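Local atomic coordinates of malic enzyme (Entamoeba histolytica, PDB entry 3NV9), a protein that probably catalyses the oxidative decarboxylation of malate to pyruvate with NAD or NADP as the electron acceptor, as other malic enzymes do. Residues 164-169 with 365-370; 192-197 with 357-362; 205-210 with 389-394; 235-240 with 381-386. All blocks are in the same frame, centred on the assembly; numbering follows the deposited sequence.

Contact 1 of 4, residues 164-169 with 365-370; sequences AINLED and GILKGA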
loop_
_atom_site.group_PDB
_atom_site.type_symbol
_atom_site.label_atom_id
_atom_site.label_comp_id
_atom_site.label_asym_id
_atom_site.label_seq_id
_atom_site.Cartn_x
_atom_site.Cartn_y
_atom_site.Cartn_z
ATOM N N ALA A 164 0.559 -11.745 2.447
ATOM C CA ALA A 164 0.998 -12.559 1.321
ATOM C C ALA A 164 1.591 -11.716 0.207
ATOM O O ALA A 164 1.400 -10.496 0.185
ATOM C CB ALA A 164 -0.152 -13.372 0.769
ATOM N N ILE A 165 2.269 -12.371 -0.742
ATOM C CA ILE A 165 2.739 -11.670 -1.893
ATOM C C ILE A 165 2.144 -12.244 -3.153
ATOM O O ILE A 165 2.166 -13.455 -3.364
ATOM C CB ILE A 165 4.304 -11.729 -2.089
ATOM C CG1 ILE A 165 5.043 -11.107 -0.917
ATOM C CG2 ILE A 165 4.675 -11.148 -3.479
ATOM C CD1 ILE A 165 4.712 -9.700 -0.679
ATOM N N ASN A 166 1.649 -11.349 -4.005
ATOM C CA ASN A 166 1.014 -11.758 -5.232
ATOM C C ASN A 166 1.836 -11.239 -6.398
ATOM O O ASN A 166 1.627 -10.115 -6.886
ATOM C CB ASN A 166 -0.448 -11.252 -5.205
ATOM C CG ASN A 166 -1.167 -11.426 -6.528
ATOM O OD1 ASN A 166 -1.228 -10.469 -7.318
ATOM N ND2 ASN A 166 -1.729 -12.622 -6.779
ATOM N N LEU A 167 2.795 -12.048 -6.835
ATOM C CA LEU A 167 3.634 -11.704 -8.005
ATOM C C LEU A 167 2.767 -11.640 -9.253
ATOM O O LEU A 167 1.913 -12.493 -9.462
ATOM C CB LEU A 167 4.772 -12.735 -8.215
ATOM C CG LEU A 167 5.702 -13.053 -7.011
ATOM C CD1 LEU A 167 6.441 -14.368 -7.194
ATOM C CD2 LEU A 167 6.712 -11.894 -6.774
ATOM N N GLU A 168 2.992 -10.636 -10.084
ATOM C CA GLU A 168 2.314 -10.537 -11.366
ATOM C C GLU A 168 3.298 -10.118 -12.485
ATOM O O GLU A 168 4.186 -9.286 -12.234
ATOM C CB GLU A 168 1.241 -9.430 -11.275
ATOM C CG GLU A 168 0.080 -9.661 -10.296
ATOM C CD GLU A 168 -0.970 -10.603 -10.848
ATOM O OE1 GLU A 168 -1.935 -10.853 -10.099
ATOM O OE2 GLU A 168 -0.843 -11.085 -12.025
ATOM N N ASP A 169 3.056 -10.619 -13.705
ATOM C CA ASP A 169 3.506 -9.965 -14.942
ATOM C C ASP A 169 5.047 -9.745 -14.940
ATOM O O ASP A 169 5.566 -8.646 -15.199
ATOM C CB ASP A 169 2.730 -8.654 -15.142
ATOM C CG ASP A 169 1.244 -8.869 -15.467
ATOM O OD1 ASP A 169 0.759 -10.009 -15.397
ATOM O OD2 ASP A 169 0.529 -7.882 -15.791
ATOM N N GLY A 365 -10.346 -15.714 -4.312
ATOM C CA GLY A 365 -10.712 -16.883 -3.500
ATOM C C GLY A 365 -9.478 -17.623 -3.019
ATOM O O GLY A 365 -9.386 -17.955 -1.854
ATOM N N ILE A 366 -8.512 -17.858 -3.903
ATOM C CA ILE A 366 -7.233 -18.476 -3.462
ATOM C C ILE A 366 -6.528 -17.699 -2.324
ATOM O O ILE A 366 -6.242 -18.253 -1.267
ATOM C CB ILE A 366 -6.306 -18.767 -4.673
ATOM C CG1 ILE A 366 -6.971 -19.775 -5.590
ATOM C CG2 ILE A 366 -4.931 -19.318 -4.253
ATOM C CD1 ILE A 366 -6.354 -19.840 -7.058
ATOM N N LEU A 367 -6.258 -16.421 -2.538
ATOM C CA LEU A 367 -5.576 -15.651 -1.532
ATOM C C LEU A 367 -6.431 -15.573 -0.250
ATOM O O LEU A 367 -5.903 -15.636 0.857
ATOM C CB LEU A 367 -5.255 -14.221 -2.055
ATOM C CG LEU A 367 -4.172 -14.222 -3.152
ATOM C CD1 LEU A 367 -4.241 -13.044 -4.123
ATOM C CD2 LEU A 367 -2.755 -14.324 -2.503
ATOM N N LYS A 368 -7.731 -15.359 -0.380
ATOM C CA LYS A 368 -8.504 -15.141 0.808
ATOM C C LYS A 368 -8.402 -16.414 1.679
ATOM O O LYS A 368 -8.224 -16.340 2.898
ATOM C CB LYS A 368 -9.985 -14.835 0.480
ATOM C CG LYS A 368 -10.820 -14.452 1.708
ATOM C CD LYS A 368 -10.361 -13.135 2.344
ATOM C CE LYS A 368 -11.228 -12.728 3.537
ATOM N NZ LYS A 368 -10.615 -11.565 4.212
ATOM N N GLY A 369 -8.515 -17.575 1.028
ATOM C CA GLY A 369 -8.458 -18.856 1.729
ATOM C C GLY A 369 -7.116 -18.972 2.414
ATOM O O GLY A 369 -7.027 -19.341 3.619
ATOM N N ALA A 370 -6.069 -18.673 1.643
ATOM C CA ALA A 370 -4.716 -18.811 2.158
ATOM C C ALA A 370 -4.421 -17.903 3.325
ATOM O O ALA A 370 -3.661 -18.289 4.212
ATOM C CB ALA A 370 -3.684 -18.605 1.044
#
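L367 of helix 363-372 sets its two methyl branches against one face of strand 164-167, so that A164 and N166 each receive one of them. CD2 reaches the methyl group of A164, with L367 CD2 to A164 CB at 4.3 Å. The other branch leans on the stem of N166, where L367 CD1 lies 4.3 Å from N166 CB and 4.2 Å from N166 CG. The two side chains cross at about a right angle, the leucine branch coming across the asparagine stem and not along it. N166 carries CG anti to its backbone N (chi1 171°), which extends the chain toward the helix. In L367, CG is anti to the carbonyl carbon instead (chi1 -70°), and the fork then opens along the strand. A164 and N166 stand two residues apart and share the strand face that looks at the helix; I165 between them turns its branches to V190. The meeting is small, 120 Å² in all, and purely one of van der Waals contact in the interior. Other residues complete the layer: W191 touches both I366 and L367, and M124 of helix 114-128 covers N166. K368, one residue on, forms a salt bridge with D448. Strand 164-167 is an inner strand of the parallel sheet 131-136, 92-97, 164-167, 190-192, bonded by its backbone to G94, V96 and W191. Helix 363-372 thus packs on the N-terminal parallel sheet, a helix-on-sheet layer characteristic of an alpha/beta fold.

Contact 2 of 4, residues 192-197 with 357-362; sequences HDDQQG and VNNSVG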
loop_
_atom_site.group_PDB
_atom_site.type_symbol
_atom_site.label_atom_id
_atom_site.label_comp_id
_atom_site.label_asym_id
_atom_site.label_seq_id
_atom_site.Cartn_x
_atom_site.Cartn_y
_atom_site.Cartn_z
ATOM N N HIS A 192 2.707 -16.747 -7.859
ATOM C CA HIS A 192 2.775 -15.950 -9.060
ATOM C C HIS A 192 1.407 -16.165 -9.779
ATOM O O HIS A 192 1.083 -17.255 -10.233
ATOM C CB HIS A 192 4.061 -16.333 -9.850
ATOM C CG HIS A 192 4.195 -15.696 -11.210
ATOM N ND1 HIS A 192 3.546 -14.540 -11.580
ATOM C CD2 HIS A 192 4.956 -16.036 -12.271
ATOM C CE1 HIS A 192 3.856 -14.225 -12.830
ATOM N NE2 HIS A 192 4.716 -15.119 -13.270
ATOM N N ASP A 193 0.570 -15.120 -9.773
ATOM C CA ASP A 193 -0.809 -15.201 -10.229
ATOM C C ASP A 193 -0.842 -15.767 -11.645
ATOM O O ASP A 193 -1.634 -16.650 -11.927
ATOM C CB ASP A 193 -1.423 -13.792 -10.189
ATOM C CG ASP A 193 -2.955 -13.765 -10.345
ATOM O OD1 ASP A 193 -3.606 -14.832 -10.261
ATOM O OD2 ASP A 193 -3.490 -12.649 -10.595
ATOM N N ASP A 194 0.029 -15.281 -12.531
ATOM C CA ASP A 194 0.094 -15.840 -13.905
ATOM C C ASP A 194 0.435 -17.333 -13.990
ATOM O O ASP A 194 0.182 -17.946 -15.015
ATOM C CB ASP A 194 1.111 -15.086 -14.732
ATOM C CG ASP A 194 0.806 -13.661 -14.786
ATOM O OD1 ASP A 194 -0.021 -13.266 -15.640
ATOM O OD2 ASP A 194 1.385 -12.937 -13.958
ATOM N N GLN A 195 1.013 -17.893 -12.931
ATOM C CA GLN A 195 1.302 -19.326 -12.906
ATOM C C GLN A 195 0.079 -20.070 -12.354
ATOM O O GLN A 195 -0.803 -20.365 -13.123
ATOM C CB GLN A 195 2.600 -19.641 -12.157
ATOM C CG GLN A 195 3.884 -19.402 -13.000
ATOM C CD GLN A 195 5.134 -19.550 -12.167
ATOM O OE1 GLN A 195 5.446 -20.619 -11.657
ATOM N NE2 GLN A 195 5.811 -18.454 -11.947
ATOM N N GLN A 196 -0.013 -20.324 -11.049
ATOM C CA GLN A 196 -1.148 -21.132 -10.547
ATOM C C GLN A 196 -2.566 -20.430 -10.679
ATOM O O GLN A 196 -3.586 -21.069 -10.907
ATOM C CB GLN A 196 -0.902 -21.532 -9.090
ATOM C CG GLN A 196 0.359 -22.335 -8.810
ATOM C CD GLN A 196 0.716 -22.288 -7.330
ATOM O OE1 GLN A 196 0.821 -21.197 -6.754
ATOM N NE2 GLN A 196 0.876 -23.477 -6.695
ATOM N N GLY A 197 -2.587 -19.103 -10.563
ATOM C CA GLY A 197 -3.815 -18.343 -10.707
ATOM C C GLY A 197 -4.500 -18.592 -12.023
ATOM O O GLY A 197 -5.652 -19.047 -12.045
ATOM N N VAL A 357 -12.196 -16.574 -19.108
ATOM C CA VAL A 357 -11.304 -17.453 -18.426
ATOM C C VAL A 357 -10.107 -16.589 -18.097
ATOM O O VAL A 357 -9.216 -16.371 -18.970
ATOM C CB VAL A 357 -10.967 -18.606 -19.347
ATOM C CG1 VAL A 357 -9.754 -19.416 -18.835
ATOM C CG2 VAL A 357 -12.197 -19.491 -19.500
ATOM N N ASN A 358 -10.109 -16.052 -16.868
ATOM C CA ASN A 358 -9.141 -15.044 -16.412
ATOM C C ASN A 358 -8.925 -15.283 -14.903
ATOM O O ASN A 358 -9.920 -15.585 -14.180
ATOM C CB ASN A 358 -9.709 -13.621 -16.638
ATOM C CG ASN A 358 -8.670 -12.512 -16.435
ATOM O OD1 ASN A 358 -8.217 -12.208 -15.286
ATOM N ND2 ASN A 358 -8.260 -11.890 -17.568
ATOM N N ASN A 359 -7.684 -15.145 -14.426
ATOM C CA ASN A 359 -7.407 -15.338 -13.010
ATOM C C ASN A 359 -8.248 -14.509 -11.976
ATOM O O ASN A 359 -8.296 -14.885 -10.821
ATOM C CB ASN A 359 -5.907 -15.254 -12.701
ATOM C CG ASN A 359 -5.242 -13.943 -13.176
ATOM O OD1 ASN A 359 -5.777 -12.871 -12.985
ATOM N ND2 ASN A 359 -4.016 -14.051 -13.759
ATOM N N SER A 360 -8.852 -13.390 -12.404
ATOM C CA SER A 360 -9.655 -12.547 -11.554
ATOM C C SER A 360 -10.802 -13.333 -10.935
ATOM O O SER A 360 -11.387 -12.946 -9.944
ATOM C CB SER A 360 -10.244 -11.380 -12.369
ATOM O OG SER A 360 -11.080 -11.847 -13.433
ATOM N N VAL A 361 -11.093 -14.463 -11.528
ATOM C CA VAL A 361 -12.128 -15.342 -11.057
ATOM C C VAL A 361 -11.589 -16.535 -10.181
ATOM O O VAL A 361 -12.345 -17.434 -9.766
ATOM C CB VAL A 361 -13.051 -15.614 -12.304
ATOM C CG1 VAL A 361 -12.988 -16.952 -12.833
ATOM C CG2 VAL A 361 -14.436 -15.036 -12.091
ATOM N N GLY A 362 -10.290 -16.506 -9.862
ATOM C CA GLY A 362 -9.645 -17.513 -9.004
ATOM C C GLY A 362 -8.759 -16.875 -7.942
ATOM O O GLY A 362 -8.817 -17.247 -6.777
HETATM O O HOH W 1 -1.959 -11.831 -14.218
#
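N359 CB, where the side chain begins, rests 3.7 Å from G197 C and 3.4 Å from D193 OD1. G197 brings no side chain of its own, so the two backbones close to 5.2 Å between the CA atoms of G197 and N359. The next atom, CG, lies obliquely beyond the two carboxylate oxygens of D193. With chi1 at 55°, CG sits between the backbone N and the carbonyl carbon of N359, and this brings ND2 above the carboxylate, the two planes 33° apart. N359 OD1 stands 3.3 Å from D193 OD2, two acceptors side by side without a bond. The contact sets the start of helix 193-213 against the loop between strand 345-348 and helix 363-372. E168, D169 and K120 lie close by, and a glycerol about 3 Å from the N359 side chain is consistent with a pocket here, possibly the substrate cleft of the family. N359 ND2 gives a hydrogen bond to T198 OG1 and another to a water, 3.1 Å from ND2, which also lies 2.8 Å from D194 OD1, bridging the two side chains. The other carboxylate oxygen, D194 OD2, takes the backbone N-H of D169. Behind N359, N358 OD1 accepts from S360 N (3.2 Å, 168°) in an Asx turn, and also from the hydroxyl of Y65 of the second subunit, whose side chain packs on N359 and S360.

Contact 3 of 4, residues 205-210 with 389-394; sequences GLLNAL and ALAEFA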
loop_
_atom_site.group_PDB
_atom_site.type_symbol
_atom_site.label_atom_id
_atom_site.label_comp_id
_atom_site.label_asym_id
_atom_site.label_seq_id
_atom_site.Cartn_x
_atom_site.Cartn_y
_atom_site.Cartn_z
ATOM N N GLY A 205 -12.612 -23.826 -16.236
ATOM C CA GLY A 205 -13.353 -23.771 -17.515
ATOM C C GLY A 205 -13.337 -25.084 -18.300
ATOM O O GLY A 205 -14.354 -25.566 -18.777
ATOM N N LEU A 206 -12.158 -25.670 -18.415
ATOM C CA LEU A 206 -11.983 -26.977 -19.035
ATOM C C LEU A 206 -12.921 -28.036 -18.417
ATOM O O LEU A 206 -13.535 -28.816 -19.141
ATOM C CB LEU A 206 -10.516 -27.413 -18.829
ATOM C CG LEU A 206 -10.109 -28.762 -19.405
ATOM C CD1 LEU A 206 -10.168 -28.757 -20.912
ATOM C CD2 LEU A 206 -8.721 -29.064 -18.906
ATOM N N LEU A 207 -12.992 -28.068 -17.082
ATOM C CA LEU A 207 -13.855 -29.030 -16.369
ATOM C C LEU A 207 -15.270 -28.934 -16.873
ATOM O O LEU A 207 -15.837 -29.931 -17.309
ATOM C CB LEU A 207 -13.804 -28.817 -14.846
ATOM C CG LEU A 207 -12.510 -29.310 -14.197
ATOM C CD1 LEU A 207 -12.525 -28.992 -12.739
ATOM C CD2 LEU A 207 -12.265 -30.828 -14.418
ATOM N N ASN A 208 -15.825 -27.726 -16.888
ATOM C CA ASN A 208 -17.198 -27.537 -17.385
ATOM C C ASN A 208 -17.400 -27.714 -18.884
ATOM O O ASN A 208 -18.388 -28.334 -19.320
ATOM C CB ASN A 208 -17.751 -26.221 -16.929
ATOM C CG ASN A 208 -18.110 -26.270 -15.489
ATOM O OD1 ASN A 208 -18.326 -27.347 -14.957
ATOM N ND2 ASN A 208 -18.160 -25.128 -14.833
ATOM N N ALA A 209 -16.456 -27.178 -19.661
ATOM C CA ALA A 209 -16.349 -27.444 -21.097
ATOM C C ALA A 209 -16.387 -28.950 -21.375
ATOM O O ALA A 209 -17.164 -29.403 -22.197
ATOM C CB ALA A 209 -15.078 -26.772 -21.676
ATOM N N LEU A 210 -15.584 -29.731 -20.668
ATOM C CA LEU A 210 -15.615 -31.186 -20.837
ATOM C C LEU A 210 -16.968 -31.823 -20.515
ATOM O O LEU A 210 -17.400 -32.725 -21.243
ATOM C CB LEU A 210 -14.487 -31.884 -20.083
ATOM C CG LEU A 210 -13.089 -31.658 -20.652
ATOM C CD1 LEU A 210 -12.152 -32.358 -19.761
ATOM C CD2 LEU A 210 -12.860 -32.145 -22.091
ATOM N N ALA A 389 -14.195 -25.729 -7.108
ATOM C CA ALA A 389 -15.151 -24.813 -6.490
ATOM C C ALA A 389 -15.744 -23.870 -7.527
ATOM O O ALA A 389 -16.964 -23.610 -7.519
ATOM C CB ALA A 389 -14.478 -24.010 -5.382
ATOM N N LEU A 390 -14.883 -23.342 -8.421
ATOM C CA LEU A 390 -15.321 -22.369 -9.446
ATOM C C LEU A 390 -16.212 -23.051 -10.474
ATOM O O LEU A 390 -17.260 -22.528 -10.880
ATOM C CB LEU A 390 -14.116 -21.678 -10.151
ATOM C CG LEU A 390 -14.451 -20.711 -11.280
ATOM C CD1 LEU A 390 -15.467 -19.684 -10.856
ATOM C CD2 LEU A 390 -13.183 -19.977 -11.792
ATOM N N ALA A 391 -15.759 -24.203 -10.932
ATOM C CA ALA A 391 -16.488 -24.967 -11.918
ATOM C C ALA A 391 -17.820 -25.462 -11.336
ATOM O O ALA A 391 -18.828 -25.351 -11.987
ATOM C CB ALA A 391 -15.658 -26.122 -12.344
ATOM N N GLU A 392 -17.820 -26.000 -10.114
ATOM C CA GLU A 392 -19.079 -26.499 -9.494
ATOM C C GLU A 392 -20.065 -25.350 -9.193
ATOM O O GLU A 392 -21.241 -25.487 -9.423
ATOM C CB GLU A 392 -18.799 -27.298 -8.228
ATOM C CG GLU A 392 -17.824 -28.441 -8.408
ATOM C CD GLU A 392 -17.352 -29.057 -7.072
ATOM O OE1 GLU A 392 -17.680 -28.509 -5.986
ATOM O OE2 GLU A 392 -16.647 -30.089 -7.113
ATOM N N PHE A 393 -19.559 -24.201 -8.729
ATOM C CA PHE A 393 -20.418 -23.040 -8.503
ATOM C C PHE A 393 -21.140 -22.706 -9.791
ATOM O O PHE A 393 -22.376 -22.468 -9.796
ATOM C CB PHE A 393 -19.632 -21.802 -8.044
ATOM C CG PHE A 393 -20.493 -20.598 -7.829
ATOM C CD1 PHE A 393 -20.958 -20.298 -6.571
ATOM C CD2 PHE A 393 -20.870 -19.785 -8.900
ATOM C CE1 PHE A 393 -21.768 -19.193 -6.371
ATOM C CE2 PHE A 393 -21.701 -18.670 -8.698
ATOM C CZ PHE A 393 -22.138 -18.388 -7.458
ATOM N N ALA A 394 -20.386 -22.703 -10.884
ATOM C CA ALA A 394 -21.000 -22.402 -12.178
ATOM C C ALA A 394 -22.038 -23.450 -12.599
ATOM O O ALA A 394 -23.140 -23.093 -13.038
ATOM C CB ALA A 394 -19.906 -22.155 -13.317
#
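A391, next after L390, which packs on V201 and A204 further back on helix 193-213, meets that helix with both its methyl group and its carbonyl. The methyl touches the base of L207, CB to CB at 4.1 Å between L207 and A391, and L207 CD1 also lies alongside it. The same A391 CB lies 3.7 Å from N208 ND2. Beside it, the carbonyl takes the polar bond of the contact: N208 ND2 donates to A391 O at 2.9 Å, with an N-H...O angle of 173°. The acceptor lies almost exactly in the amide plane of N208, whereas the donor reaches the carbonyl oxygen from the flank, somewhat out of the carbonyl plane. N208 keeps CG anti to its carbonyl carbon (chi1 -75°), and this swings the amide across the gap between the helices. Its nitrogen also bonds to I404 O, so two backbone carbonyls, one from a helix and one from a loop, hold the rotation of the amide. Three residues on from A391, A394 sets its methyl 3.8 Å from N208 ND2. The short side chains of the alanines let the axes come to 8.8 Å, with a signed crossing angle of -42°. Helix 193-213 lies through A209 and L210 against strand 322-325, and helix 380-396 packs on it in turn, as helices around a Rossmann-type sheet do.

Contact 4 of 4, residues 235-240 with 381-386; sequences LRLIVT and NMAIAA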
loop_
_atom_site.group_PDB
_atom_site.type_symbol
_atom_site.label_atom_id
_atom_site.label_comp_id
_atom_site.label_asym_id
_atom_site.label_seq_id
_atom_site.Cartn_x
_atom_site.Cartn_y
_atom_site.Cartn_z
ATOM N N LEU A 235 -0.878 -26.614 -18.200
ATOM C CA LEU A 235 -0.595 -27.990 -18.560
ATOM C C LEU A 235 -0.363 -28.817 -17.316
ATOM O O LEU A 235 -0.964 -29.870 -17.163
ATOM C CB LEU A 235 0.634 -28.057 -19.478
ATOM C CG LEU A 235 0.904 -29.378 -20.193
ATOM C CD1 LEU A 235 1.670 -29.035 -21.463
ATOM C CD2 LEU A 235 1.725 -30.298 -19.240
ATOM N N ARG A 236 0.480 -28.334 -16.417
ATOM C CA ARG A 236 0.770 -29.068 -15.216
ATOM C C ARG A 236 -0.456 -29.317 -14.318
ATOM O O ARG A 236 -0.614 -30.437 -13.752
ATOM C CB ARG A 236 1.834 -28.366 -14.412
ATOM C CG ARG A 236 2.127 -29.130 -13.106
ATOM C CD ARG A 236 3.224 -28.500 -12.300
ATOM N NE ARG A 236 2.796 -27.347 -11.512
ATOM C CZ ARG A 236 3.237 -26.098 -11.657
ATOM N NH1 ARG A 236 4.086 -25.781 -12.634
ATOM N NH2 ARG A 236 2.811 -25.142 -10.833
ATOM N N LEU A 237 -1.315 -28.309 -14.137
ATOM C CA LEU A 237 -2.481 -28.565 -13.285
ATOM C C LEU A 237 -3.410 -29.520 -13.968
ATOM O O LEU A 237 -4.012 -30.342 -13.290
ATOM C CB LEU A 237 -3.258 -27.298 -12.859
ATOM C CG LEU A 237 -2.479 -26.383 -11.919
ATOM C CD1 LEU A 237 -3.386 -25.269 -11.330
ATOM C CD2 LEU A 237 -1.734 -27.155 -10.858
ATOM N N ILE A 238 -3.550 -29.386 -15.292
ATOM C CA ILE A 238 -4.495 -30.172 -16.101
ATOM C C ILE A 238 -4.152 -31.677 -16.129
ATOM O O ILE A 238 -5.081 -32.519 -16.117
ATOM C CB ILE A 238 -4.661 -29.577 -17.495
ATOM C CG1 ILE A 238 -5.588 -28.345 -17.418
ATOM C CG2 ILE A 238 -5.253 -30.576 -18.524
ATOM C CD1 ILE A 238 -5.431 -27.321 -18.617
ATOM N N VAL A 239 -2.834 -31.967 -16.150
ATOM C CA VAL A 239 -2.256 -33.312 -15.936
ATOM C C VAL A 239 -2.557 -33.765 -14.512
ATOM O O VAL A 239 -3.229 -34.747 -14.354
ATOM C CB VAL A 239 -0.738 -33.436 -16.399
ATOM C CG1 VAL A 239 -0.018 -34.661 -15.816
ATOM C CG2 VAL A 239 -0.665 -33.490 -17.913
ATOM N N THR A 240 -2.205 -33.003 -13.489
ATOM C CA THR A 240 -2.450 -33.463 -12.114
ATOM C C THR A 240 -3.948 -33.785 -11.892
ATOM O O THR A 240 -4.268 -34.721 -11.171
ATOM C CB THR A 240 -2.013 -32.444 -11.096
ATOM O OG1 THR A 240 -0.639 -32.129 -11.300
ATOM C CG2 THR A 240 -2.226 -32.938 -9.681
ATOM N N ASN A 381 -2.366 -28.292 -5.267
ATOM C CA ASN A 381 -3.626 -28.846 -4.797
ATOM C C ASN A 381 -4.643 -27.753 -4.459
ATOM O O ASN A 381 -5.814 -27.849 -4.805
ATOM C CB ASN A 381 -3.369 -29.768 -3.623
ATOM C CG ASN A 381 -2.687 -31.067 -4.056
ATOM O OD1 ASN A 381 -2.599 -31.364 -5.245
ATOM N ND2 ASN A 381 -2.211 -31.851 -3.085
ATOM N N MET A 382 -4.146 -26.710 -3.806
ATOM C CA MET A 382 -4.965 -25.608 -3.376
ATOM C C MET A 382 -5.517 -24.901 -4.611
ATOM O O MET A 382 -6.720 -24.626 -4.670
ATOM C CB MET A 382 -4.132 -24.658 -2.539
ATOM C CG MET A 382 -3.990 -25.119 -1.113
ATOM S SD MET A 382 -2.651 -24.206 -0.335
ATOM C CE MET A 382 -3.431 -22.564 -0.102
ATOM N N ALA A 383 -4.649 -24.651 -5.608
ATOM C CA ALA A 383 -5.103 -24.093 -6.881
ATOM C C ALA A 383 -6.198 -24.920 -7.512
ATOM O O ALA A 383 -7.111 -24.375 -8.109
ATOM C CB ALA A 383 -3.969 -23.957 -7.856
ATOM N N ILE A 384 -6.064 -26.239 -7.416
ATOM C CA ILE A 384 -7.030 -27.170 -8.043
ATOM C C ILE A 384 -8.361 -27.173 -7.263
ATOM O O ILE A 384 -9.419 -27.212 -7.830
ATOM C CB ILE A 384 -6.432 -28.589 -8.199
ATOM C CG1 ILE A 384 -5.384 -28.601 -9.347
ATOM C CG2 ILE A 384 -7.545 -29.633 -8.441
ATOM C CD1 ILE A 384 -4.456 -29.825 -9.405
ATOM N N ALA A 385 -8.293 -27.077 -5.955
ATOM C CA ALA A 385 -9.518 -27.007 -5.168
ATOM C C ALA A 385 -10.342 -25.760 -5.626
ATOM O O ALA A 385 -11.553 -25.836 -5.794
ATOM C CB ALA A 385 -9.134 -26.914 -3.666
ATOM N N ALA A 386 -9.664 -24.622 -5.840
ATOM C CA ALA A 386 -10.355 -23.426 -6.300
ATOM C C ALA A 386 -10.992 -23.678 -7.634
ATOM O O ALA A 386 -12.120 -23.186 -7.868
ATOM C CB ALA A 386 -9.433 -22.188 -6.356
#
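A383 O is gripped by two hydroxyls, S200 OG and S387 OG, each hydrogen-bonded to it, while the methyl of the same residue faces L237 across the contact. There A383 CB meets L237 CD1 at 3.8 Å. The rest of the meeting is carried by I384, whose CD1 enters the gap between L237 and T240, residues one helical turn apart. I384 CD1 lies 3.8 Å from T240 CG2 and 3.9 Å from the backbone oxygen of L237, L237 O; the methyl L237 CD2 follows at 4.1 Å. L237 and I384 run antiparallel alongside each other; L237 offers CD1 to A383 and CD2 to I384. T240 comes in at a slant: with chi1 at -56°, its methyl CG2 is anti to the backbone N and is the branch offered to I384. I384 has CG1 anti to its carbonyl carbon (chi1 -74°), which sends CD1 outward to the other helix. The short helical segments cross steeply, at -78°, with axes 10.5 Å apart, wide enough for full-length leucine and isoleucine side chains between them. R236 of helix 229-240 forms a salt bridge with D380, at the start of helix 380-396, so a charged tie flanks the apolar patch; N381 ND2 bonds D428 OD1. T240 marks the outer margin, toward solvent, and A199 of helix 193-213 covers L237. The meeting of the two segments is thus apolar and rests on hydrophobic contact and shape, while the R236-D380 salt bridge links the same two helices at its margin.

How the contacts relate
Contacts 2, 3 and 4 lie in the NAD-binding domain, and contact 1 joins it to the N-terminal parallel sheet. Helix 193-213 serves contacts 2 and 3, whose centres are 15 Å apart, and helix 380-396 serves contacts 3 and 4, 13 Å apart. Helix 363-372 of contact 1 precedes it in the chain and packs I366 on A386. Contacts 1 and 2 lie closest, 9 Å between centres, where strands 164-167 and 190-192 are neighbours. Along the chain, contact 2 is nested within contact 1 and contact 4 within contact 3, while the remaining pairs interleave. Contact 1, with contact 2 touching it, thus couples the two parts, while contacts 3 and 4 pack helices within the NAD-binding domain.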